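Exported protein (Bacteroides fragilis, PDB 3MSW) is of unknown function but is a putative exported protein that folds as a single-layer antiparallel beta-sheet built from beta-hairpin repeats. Local coordinates at residues R22-A26 with L35-K39; T68-T72 with E84-W88; L97-I102 with Q114-M119. All coordinates share one frame; numbering follows the deposited sequence.

Contact 1 (R22-A26 with L35-K39); sequences REIYA and LNPVK
L35 meets Y25 where strands 18-27 and 35-46 pair as a beta hairpin, near one end of the single-layer antiparallel sheet. The CB of L35 lies 3.7 Å from the CB of Y25, and the two side chains cross at about a right angle. Y25 carries its CG anti to its own carbonyl carbon (chi1 -58°), which turns the ring toward the L35-P37 backbone: its CD2 comes 3.5 Å from L35 O, with the L35 oxygen set obliquely to the ring. N36 next pairs with A26 through two backbone hydrogen bonds, N36 N to A26 O and A26 N to N36 O, and N36 O is also approached at 3.2 Å by CA of Y25 in a CA-H...O contact. P37 has no N-H to give and faces Y25 in a non-hydrogen-bonded pair. Its ring shares that face of the sheet with the tyrosine and with the extended chain of E23, which runs alongside it in the same direction and sets OE2 3.4 Å from P37 CB; W66 of strand 65-77 packs on both E23 and P37. At V38 the register slips by one residue in a classic beta bulge, V38 and K39 both facing I24. V38 N bonds to I24 O at 2.8 Å, whereas K39 N reaches the same oxygen only weakly, at 3.3 Å. CG2 of V38 rests against CB of A26, on the other strand. K39 CB lies 3.8 Å from CG1 of I24; beyond it the lysine chain bends at chi2 and chi3 and leaves the hairpin, its ammonium making a salt bridge with E69. K39 O closes the pairing by accepting the N-H of I24 at 2.7 Å in a nearly straight bond (175°).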
loop_
_atom_site.group_PDB
_atom_site.type_symbol
_atom_site.label_atom_id
_atom_site.label_comp_id
_atom_site.label_asym_id
_atom_site.label_seq_id
_atom_site.Cartn_x
_atom_site.Cartn_y
_atom_site.Cartn_z
ATOM N N ARG A 22 -0.234 -9.591 -6.806
ATOM C CA ARG A 22 -0.164 -10.454 -5.639
ATOM C C ARG A 22 -1.601 -10.716 -5.222
ATOM O O ARG A 22 -2.343 -9.761 -4.947
ATOM C CB ARG A 22 0.633 -9.835 -4.463
ATOM C CG ARG A 22 0.411 -10.666 -3.155
ATOM C CD ARG A 22 1.412 -10.268 -2.085
ATOM N NE ARG A 22 2.761 -10.560 -2.558
ATOM C CZ ARG A 22 3.872 -10.213 -1.927
ATOM N NH1 ARG A 22 3.811 -9.563 -0.776
ATOM N NH2 ARG A 22 5.055 -10.504 -2.450
ATOM N N GLU A 23 -1.992 -11.996 -5.174
ATOM C CA GLU A 23 -3.351 -12.357 -4.755
ATOM C C GLU A 23 -3.317 -13.021 -3.387
ATOM O O GLU A 23 -2.513 -13.916 -3.167
ATOM C CB GLU A 23 -4.040 -13.235 -5.806
ATOM C CG GLU A 23 -5.532 -13.355 -5.514
ATOM C CD GLU A 23 -6.354 -14.054 -6.584
ATOM O OE1 GLU A 23 -5.894 -14.101 -7.746
ATOM O OE2 GLU A 23 -7.449 -14.565 -6.258
ATOM N N ILE A 24 -4.188 -12.575 -2.473
ATOM C CA ILE A 24 -4.265 -13.073 -1.099
ATOM C C ILE A 24 -5.447 -13.977 -0.952
ATOM O O ILE A 24 -6.554 -13.589 -1.323
ATOM C CB ILE A 24 -4.322 -11.908 -0.061
ATOM C CG1 ILE A 24 -3.271 -10.773 -0.326
ATOM C CG2 ILE A 24 -4.347 -12.418 1.408
ATOM C CD1 ILE A 24 -1.872 -11.118 -0.195
ATOM N N TYR A 25 -5.237 -15.143 -0.316
ATOM C CA TYR A 25 -6.290 -16.151 -0.075
ATOM C C TYR A 25 -6.371 -16.547 1.358
ATOM O O TYR A 25 -5.379 -16.488 2.069
ATOM C CB TYR A 25 -5.995 -17.456 -0.835
ATOM C CG TYR A 25 -5.845 -17.305 -2.334
ATOM C CD1 TYR A 25 -4.614 -16.991 -2.903
ATOM C CD2 TYR A 25 -6.922 -17.525 -3.187
ATOM C CE1 TYR A 25 -4.469 -16.855 -4.283
ATOM C CE2 TYR A 25 -6.784 -17.420 -4.570
ATOM C CZ TYR A 25 -5.553 -17.091 -5.113
ATOM O OH TYR A 25 -5.419 -16.952 -6.468
ATOM N N ALA A 26 -7.544 -17.091 1.749
ATOM C CA ALA A 26 -7.752 -17.709 3.046
ATOM C C ALA A 26 -8.496 -19.000 2.768
ATOM O O ALA A 26 -9.258 -19.073 1.787
ATOM C CB ALA A 26 -8.591 -16.793 3.935
ATOM N N LEU A 35 -9.012 -22.418 -1.592
ATOM C CA LEU A 35 -8.526 -21.171 -1.027
ATOM C C LEU A 35 -9.386 -20.064 -1.615
ATOM O O LEU A 35 -9.458 -19.917 -2.835
ATOM C CB LEU A 35 -7.029 -20.968 -1.360
ATOM C CG LEU A 35 -6.061 -21.963 -0.724
ATOM C CD1 LEU A 35 -4.683 -21.857 -1.368
ATOM C CD2 LEU A 35 -5.970 -21.756 0.780
ATOM N N ASN A 36 -10.066 -19.322 -0.758
ATOM C CA ASN A 36 -10.942 -18.246 -1.198
ATOM C C ASN A 36 -10.176 -16.932 -1.384
ATOM O O ASN A 36 -9.454 -16.518 -0.473
ATOM C CB ASN A 36 -12.108 -18.047 -0.217
ATOM C CG ASN A 36 -12.885 -19.304 0.034
ATOM O OD1 ASN A 36 -12.882 -19.838 1.143
ATOM N ND2 ASN A 36 -13.493 -19.852 -1.014
ATOM N N PRO A 37 -10.414 -16.223 -2.512
ATOM C CA PRO A 37 -9.755 -14.915 -2.705
ATOM C C PRO A 37 -10.257 -13.893 -1.708
ATOM O O PRO A 37 -11.431 -13.908 -1.327
ATOM C CB PRO A 37 -10.094 -14.525 -4.147
ATOM C CG PRO A 37 -11.251 -15.358 -4.531
ATOM C CD PRO A 37 -11.293 -16.573 -3.648
ATOM N N VAL A 38 -9.349 -13.058 -1.225
ATOM C CA VAL A 38 -9.664 -12.036 -0.233
ATOM C C VAL A 38 -9.226 -10.671 -0.747
ATOM O O VAL A 38 -9.968 -9.687 -0.637
ATOM C CB VAL A 38 -8.996 -12.388 1.150
ATOM C CG1 VAL A 38 -9.079 -11.221 2.128
ATOM C CG2 VAL A 38 -9.641 -13.628 1.775
ATOM N N LYS A 39 -7.992 -10.603 -1.282
ATOM C CA LYS A 39 -7.412 -9.340 -1.684
ATOM C C LYS A 39 -6.537 -9.548 -2.889
ATOM O O LYS A 39 -6.025 -10.652 -3.109
ATOM C CB LYS A 39 -6.551 -8.795 -0.499
ATOM C CG LYS A 39 -6.695 -7.298 -0.202
ATOM C CD LYS A 39 -8.063 -6.970 0.416
ATOM C CE LYS A 39 -7.992 -6.472 1.837
ATOM N NZ LYS A 39 -9.345 -6.122 2.302
#

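Contact 2 (T68-T72 with E84-W88); sequences TESRT and EYSVW
R71 and S86 form an antiparallel hydrogen-bonded pair, R71 N to S86 O at 2.9 Å and S86 N to R71 O at 2.8 Å, between strands running at 163°; W88 N adds a bond to E69 O. On the face carrying S70, T72, Y85 and V87, the Y85 ring leans across to the partner strand. Its CD1 has T72 OG1 near the ring plane at 3.6 Å, and CE1 lies 3.7 Å from CB of S70. This hairpin, strand 65-77 followed by strand 80-89, lies in the middle of the sheet, with a classic beta bulge where E69 and S70 both face T56 on the preceding strand. One water gathers three side chains here, bonding to E69 OE2, S70 OG and Y85 OH, while E69 OE1 has K39 as its partner. A second water spans E69 O and W88 O. T68 covers one face of the W88 indole: its CB stands 3.9 Å from the five-membered-ring centroid in a CH-pi contact, and its CG2 lies 3.6 Å from CD2 of W88, above the plane and toward the ring's rim. F95 meets W88 edge-to-face.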
loop_
_atom_site.group_PDB
_atom_site.type_symbol
_atom_site.label_atom_id
_atom_site.label_comp_id
_atom_site.label_asym_id
_atom_site.label_seq_id
_atom_site.Cartn_x
_atom_site.Cartn_y
_atom_site.Cartn_z
ATOM N N THR A 68 -12.522 -2.029 -6.148
ATOM C CA THR A 68 -11.453 -1.073 -5.870
ATOM C C THR A 68 -11.517 -0.705 -4.371
ATOM O O THR A 68 -12.591 -0.335 -3.862
ATOM C CB THR A 68 -11.648 0.173 -6.756
ATOM O OG1 THR A 68 -11.847 -0.203 -8.119
ATOM C CG2 THR A 68 -10.509 1.129 -6.659
ATOM N N GLU A 69 -10.397 -0.857 -3.677
ATOM C CA GLU A 69 -10.317 -0.551 -2.249
ATOM C C GLU A 69 -9.420 0.665 -1.993
ATOM O O GLU A 69 -9.826 1.613 -1.304
ATOM C CB GLU A 69 -9.822 -1.786 -1.463
ATOM C CG GLU A 69 -9.526 -1.497 0.009
ATOM C CD GLU A 69 -9.182 -2.685 0.885
ATOM O OE1 GLU A 69 -9.983 -3.641 0.936
ATOM O OE2 GLU A 69 -8.167 -2.612 1.608
ATOM N N SER A 70 -8.197 0.645 -2.556
ATOM C CA SER A 70 -7.252 1.711 -2.309
ATOM C C SER A 70 -6.164 1.793 -3.369
ATOM O O SER A 70 -6.056 0.913 -4.217
ATOM C CB SER A 70 -6.605 1.531 -0.936
ATOM O OG SER A 70 -5.749 0.406 -0.899
ATOM N N ARG A 71 -5.345 2.858 -3.286
ATOM C CA ARG A 71 -4.227 3.072 -4.197
ATOM C C ARG A 71 -3.049 3.662 -3.412
ATOM O O ARG A 71 -3.271 4.530 -2.566
ATOM C CB ARG A 71 -4.678 4.010 -5.317
ATOM C CG ARG A 71 -3.593 4.300 -6.345
ATOM C CD ARG A 71 -4.192 4.745 -7.647
ATOM N NE ARG A 71 -4.654 3.597 -8.411
ATOM C CZ ARG A 71 -5.256 3.682 -9.588
ATOM N NH1 ARG A 71 -5.456 4.870 -10.154
ATOM N NH2 ARG A 71 -5.656 2.583 -10.215
ATOM N N THR A 72 -1.810 3.151 -3.656
ATOM C CA THR A 72 -0.588 3.639 -3.017
ATOM C C THR A 72 0.362 4.064 -4.128
ATOM O O THR A 72 0.659 3.273 -5.029
ATOM C CB THR A 72 0.041 2.573 -2.104
ATOM O OG1 THR A 72 -0.913 2.135 -1.146
ATOM C CG2 THR A 72 1.291 3.086 -1.375
ATOM N N GLU A 84 2.000 8.022 -0.998
ATOM C CA GLU A 84 0.664 8.561 -0.775
ATOM C C GLU A 84 -0.315 7.425 -0.849
ATOM O O GLU A 84 -0.390 6.726 -1.876
ATOM C CB GLU A 84 0.279 9.644 -1.799
ATOM C CG GLU A 84 1.003 10.964 -1.570
ATOM C CD GLU A 84 0.671 12.077 -2.545
ATOM O OE1 GLU A 84 -0.248 11.900 -3.378
ATOM O OE2 GLU A 84 1.363 13.117 -2.499
ATOM N N TYR A 85 -1.118 7.293 0.214
ATOM C CA TYR A 85 -2.144 6.271 0.326
ATOM C C TYR A 85 -3.513 6.923 0.181
ATOM O O TYR A 85 -3.835 7.843 0.926
ATOM C CB TYR A 85 -2.015 5.592 1.700
ATOM C CG TYR A 85 -3.106 4.593 1.995
ATOM C CD1 TYR A 85 -3.144 3.359 1.349
ATOM C CD2 TYR A 85 -4.078 4.861 2.954
ATOM C CE1 TYR A 85 -4.118 2.414 1.656
ATOM C CE2 TYR A 85 -5.091 3.943 3.228
ATOM C CZ TYR A 85 -5.090 2.711 2.595
ATOM O OH TYR A 85 -6.075 1.799 2.870
ATOM N N SER A 86 -4.314 6.448 -0.782
ATOM C CA SER A 86 -5.655 6.969 -1.045
ATOM C C SER A 86 -6.690 5.853 -0.915
ATOM O O SER A 86 -6.409 4.707 -1.256
ATOM C CB SER A 86 -5.732 7.565 -2.448
ATOM O OG SER A 86 -4.928 8.728 -2.566
ATOM N N VAL A 87 -7.877 6.191 -0.424
ATOM C CA VAL A 87 -8.958 5.226 -0.225
ATOM C C VAL A 87 -10.002 5.473 -1.308
ATOM O O VAL A 87 -10.355 6.631 -1.567
ATOM C CB VAL A 87 -9.556 5.357 1.213
ATOM C CG1 VAL A 87 -10.711 4.384 1.432
ATOM C CG2 VAL A 87 -8.487 5.126 2.266
ATOM N N TRP A 88 -10.501 4.390 -1.939
ATOM C CA TRP A 88 -11.547 4.510 -2.953
ATOM C C TRP A 88 -12.852 4.957 -2.286
ATOM O O TRP A 88 -13.295 4.341 -1.302
ATOM C CB TRP A 88 -11.751 3.182 -3.706
ATOM C CG TRP A 88 -12.829 3.232 -4.750
ATOM C CD1 TRP A 88 -14.075 2.674 -4.678
ATOM C CD2 TRP A 88 -12.765 3.908 -6.015
ATOM N NE1 TRP A 88 -14.786 2.956 -5.821
ATOM C CE2 TRP A 88 -13.995 3.682 -6.673
ATOM C CE3 TRP A 88 -11.768 4.652 -6.674
ATOM C CZ2 TRP A 88 -14.265 4.191 -7.945
ATOM C CZ3 TRP A 88 -12.032 5.144 -7.942
ATOM C CH2 TRP A 88 -13.257 4.886 -8.577
HETATM O O HOH W 1 -6.293 -0.783 1.330
HETATM O O HOH W 2 -12.375 1.699 -0.060
#

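Contact 3 (L97-I102 with Q114-M119); sequences LSKKYI and QYAYKM
K99 curls over the neighbouring strand in the beta hairpin formed by strands 94-105 and 111-120, toward the end of the single-layer sheet formed by strand 125-133. Its CB sits 3.8 Å from Y117 O. The chain then bends at chi2, chi3 and chi4 and runs across toward strand 111-120: CD approaches K118 NZ, and CE lies 3.2 Å from Y117 O. At the tip, NZ bonds to Y101 OH on its own strand at 3.0 Å, a bond that helps fix the curled shape. K99 NZ and K118 NZ are 3.6 Å apart, so two ammonium groups come close; E129 on the last strand, in a long, weak ion pair with K118, could partly offset this charge. Along the same face, A116 puts its CB 3.6 Å from CD1 of Y101, oblique to the ring.

The backbones join in regular antiparallel register, K100 with Y117 and I102 with Y115 as hydrogen-bonded pairs, and M119 N bonds to S98 O. On the face bearing K100 and I102, with chi1 at -55°, the Y117 ring swings to the side of its own backbone N and lies beside the opposite strand: K100 O lies in the ring plane at the edge, and in one of its two conformers I102 CD1 sits near CE1 of Y117. Y115 takes a similar turn and meets CB of I102 through CD1. Selenomethionine M119 bends at chi2 and chi3 to cross L97 obliquely, its terminal CE resting 3.9 Å from L97 CB.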
loop_
_atom_site.group_PDB
_atom_site.type_symbol
_atom_site.label_atom_id
_atom_site.label_comp_id
_atom_site.label_asym_id
_atom_site.label_seq_id
_atom_site.Cartn_x
_atom_site.Cartn_y
_atom_site.Cartn_z
ATOM N N LEU A 97 -7.350 11.116 -0.855
ATOM C CA LEU A 97 -6.013 11.096 -0.242
ATOM C C LEU A 97 -6.208 10.864 1.262
ATOM O O LEU A 97 -7.080 11.490 1.839
ATOM C CB LEU A 97 -5.288 12.436 -0.511
ATOM C CG LEU A 97 -4.494 12.554 -1.826
ATOM C CD1 LEU A 97 -3.979 13.965 -2.022
ATOM C CD2 LEU A 97 -3.306 11.599 -1.854
ATOM N N SER A 98 -5.513 9.881 1.866
ATOM C CA SER A 98 -5.736 9.565 3.277
ATOM C C SER A 98 -4.472 9.709 4.151
ATOM O O SER A 98 -4.505 10.385 5.193
ATOM C CB SER A 98 -6.355 8.173 3.410
ATOM O OG SER A 98 -6.425 7.680 4.739
ATOM N N LYS A 99 -3.380 9.037 3.751
ATOM C CA LYS A 99 -2.113 9.047 4.496
ATOM C C LYS A 99 -0.942 9.365 3.583
ATOM O O LYS A 99 -0.955 9.010 2.400
ATOM C CB LYS A 99 -1.856 7.689 5.207
ATOM C CG LYS A 99 -2.942 7.239 6.215
ATOM C CD LYS A 99 -2.943 8.041 7.562
ATOM C CE LYS A 99 -1.598 8.252 8.289
ATOM N NZ LYS A 99 -1.126 7.071 9.071
ATOM N N LYS A 100 0.080 10.025 4.134
ATOM C CA LYS A 100 1.297 10.318 3.374
ATOM C C LYS A 100 2.500 10.024 4.232
ATOM O O LYS A 100 2.514 10.376 5.423
ATOM C CB LYS A 100 1.308 11.758 2.855
ATOM C CG LYS A 100 2.501 12.079 1.949
ATOM C CD LYS A 100 2.522 13.534 1.543
ATOM C CE LYS A 100 3.323 13.747 0.276
ATOM N NZ LYS A 100 3.491 15.194 -0.020
ATOM N N TYR A 101 3.506 9.358 3.646
ATOM C CA TYR A 101 4.752 9.061 4.350
ATOM C C TYR A 101 5.928 9.541 3.567
ATOM O O TYR A 101 5.954 9.367 2.341
ATOM C CB TYR A 101 4.925 7.555 4.650
ATOM C CG TYR A 101 3.686 6.962 5.264
ATOM C CD1 TYR A 101 3.432 7.088 6.626
ATOM C CD2 TYR A 101 2.753 6.290 4.483
ATOM C CE1 TYR A 101 2.239 6.624 7.185
ATOM C CE2 TYR A 101 1.560 5.826 5.027
ATOM C CZ TYR A 101 1.316 5.977 6.380
ATOM O OH TYR A 101 0.170 5.478 6.931
ATOM N N ILE A 102 6.911 10.137 4.275
ATOM C CA ILE A 102 8.154 10.602 3.653
ATOM C C ILE A 102 9.338 9.941 4.373
ATOM O O ILE A 102 9.417 9.990 5.607
ATOM C CB ILE A 102 8.321 12.158 3.580
ATOM C CG1 ILE A 102 7.179 12.835 2.785
ATOM C CG2 ILE A 102 9.689 12.528 2.979
ATOM C CD1 ILE A 102 7.192 14.390 2.877
ATOM N N GLN A 114 11.941 10.117 9.177
ATOM C CA GLN A 114 10.681 9.622 8.638
ATOM C C GLN A 114 9.563 10.501 9.139
ATOM O O GLN A 114 9.623 10.986 10.267
ATOM C CB GLN A 114 10.465 8.128 8.939
ATOM C CG GLN A 114 10.303 7.787 10.414
ATOM C CD GLN A 114 10.513 6.313 10.667
ATOM O OE1 GLN A 114 11.363 5.913 11.459
ATOM N NE2 GLN A 114 9.729 5.474 10.020
ATOM N N TYR A 115 8.582 10.753 8.274
ATOM C CA TYR A 115 7.434 11.602 8.517
ATOM C C TYR A 115 6.171 10.867 8.099
ATOM O O TYR A 115 6.171 10.173 7.065
ATOM C CB TYR A 115 7.540 12.911 7.702
ATOM C CG TYR A 115 8.787 13.715 7.966
ATOM C CD1 TYR A 115 9.958 13.485 7.242
ATOM C CD2 TYR A 115 8.776 14.775 8.865
ATOM C CE1 TYR A 115 11.112 14.231 7.481
ATOM C CE2 TYR A 115 9.922 15.525 9.114
ATOM C CZ TYR A 115 11.085 15.257 8.413
ATOM O OH TYR A 115 12.208 16.005 8.666
ATOM N N ALA A 116 5.084 11.059 8.859
ATOM C CA ALA A 116 3.756 10.470 8.533
ATOM C C ALA A 116 2.730 11.573 8.690
ATOM O O ALA A 116 2.848 12.396 9.610
ATOM C CB ALA A 116 3.414 9.334 9.489
ATOM N N TYR A 117 1.755 11.598 7.795
ATOM C CA TYR A 117 0.698 12.601 7.754
ATOM C C TYR A 117 -0.614 11.919 7.532
ATOM O O TYR A 117 -0.679 10.901 6.841
ATOM C CB TYR A 117 0.888 13.598 6.573
ATOM C CG TYR A 117 2.227 14.294 6.541
ATOM C CD1 TYR A 117 3.353 13.655 6.026
ATOM C CD2 TYR A 117 2.382 15.581 7.059
ATOM C CE1 TYR A 117 4.598 14.278 6.012
ATOM C CE2 TYR A 117 3.622 16.224 7.025
ATOM C CZ TYR A 117 4.725 15.566 6.494
ATOM O OH TYR A 117 5.972 16.147 6.463
ATOM N N LYS A 118 -1.678 12.581 7.975
ATOM C CA LYS A 118 -3.034 12.136 7.753
ATOM C C LYS A 118 -3.756 13.319 7.114
ATOM O O LYS A 118 -3.537 14.464 7.512
ATOM C CB LYS A 118 -3.683 11.756 9.107
ATOM C CG LYS A 118 -5.034 11.058 8.972
ATOM C CD LYS A 118 -5.518 10.467 10.304
ATOM C CE LYS A 118 -5.243 8.978 10.434
ATOM N NZ LYS A 118 -3.846 8.689 10.872
HETATM N N MSE A 119 -4.606 13.050 6.140
HETATM C CA MSE A 119 -5.344 14.111 5.457
HETATM C C MSE A 119 -6.468 14.658 6.328
HETATM O O MSE A 119 -7.230 13.883 6.905
HETATM C CB MSE A 119 -5.900 13.592 4.101
HETATM C CG MSE A 119 -6.773 14.623 3.334
HETATM SE SE MSE A 119 -5.764 16.268 2.954
HETATM C CE MSE A 119 -4.598 15.653 1.608
#

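All three are surface contacts within one single-layer sheet, each in a different hairpin, in series along the chain. Contact 2 lies nearest the centre of the chain; contacts 1 and 3 flank it on opposite sides, their centres about 28 Å apart and their nearest atoms about 14 Å. The K39-E69 salt bridge ties contact 1 to contact 2. Contacts 2 and 3 meet directly through adjacent strands 80-89 and 94-105, where Y85 pairs with S98 and K99. Among their residues only A26 (contact 1) and S70 (contact 2) are buried. Contact 1 has its bulge inside the pair and packs Y25 with L35 and P37; contact 2 adds waters and an indole, contact 3 lysines and tyrosines.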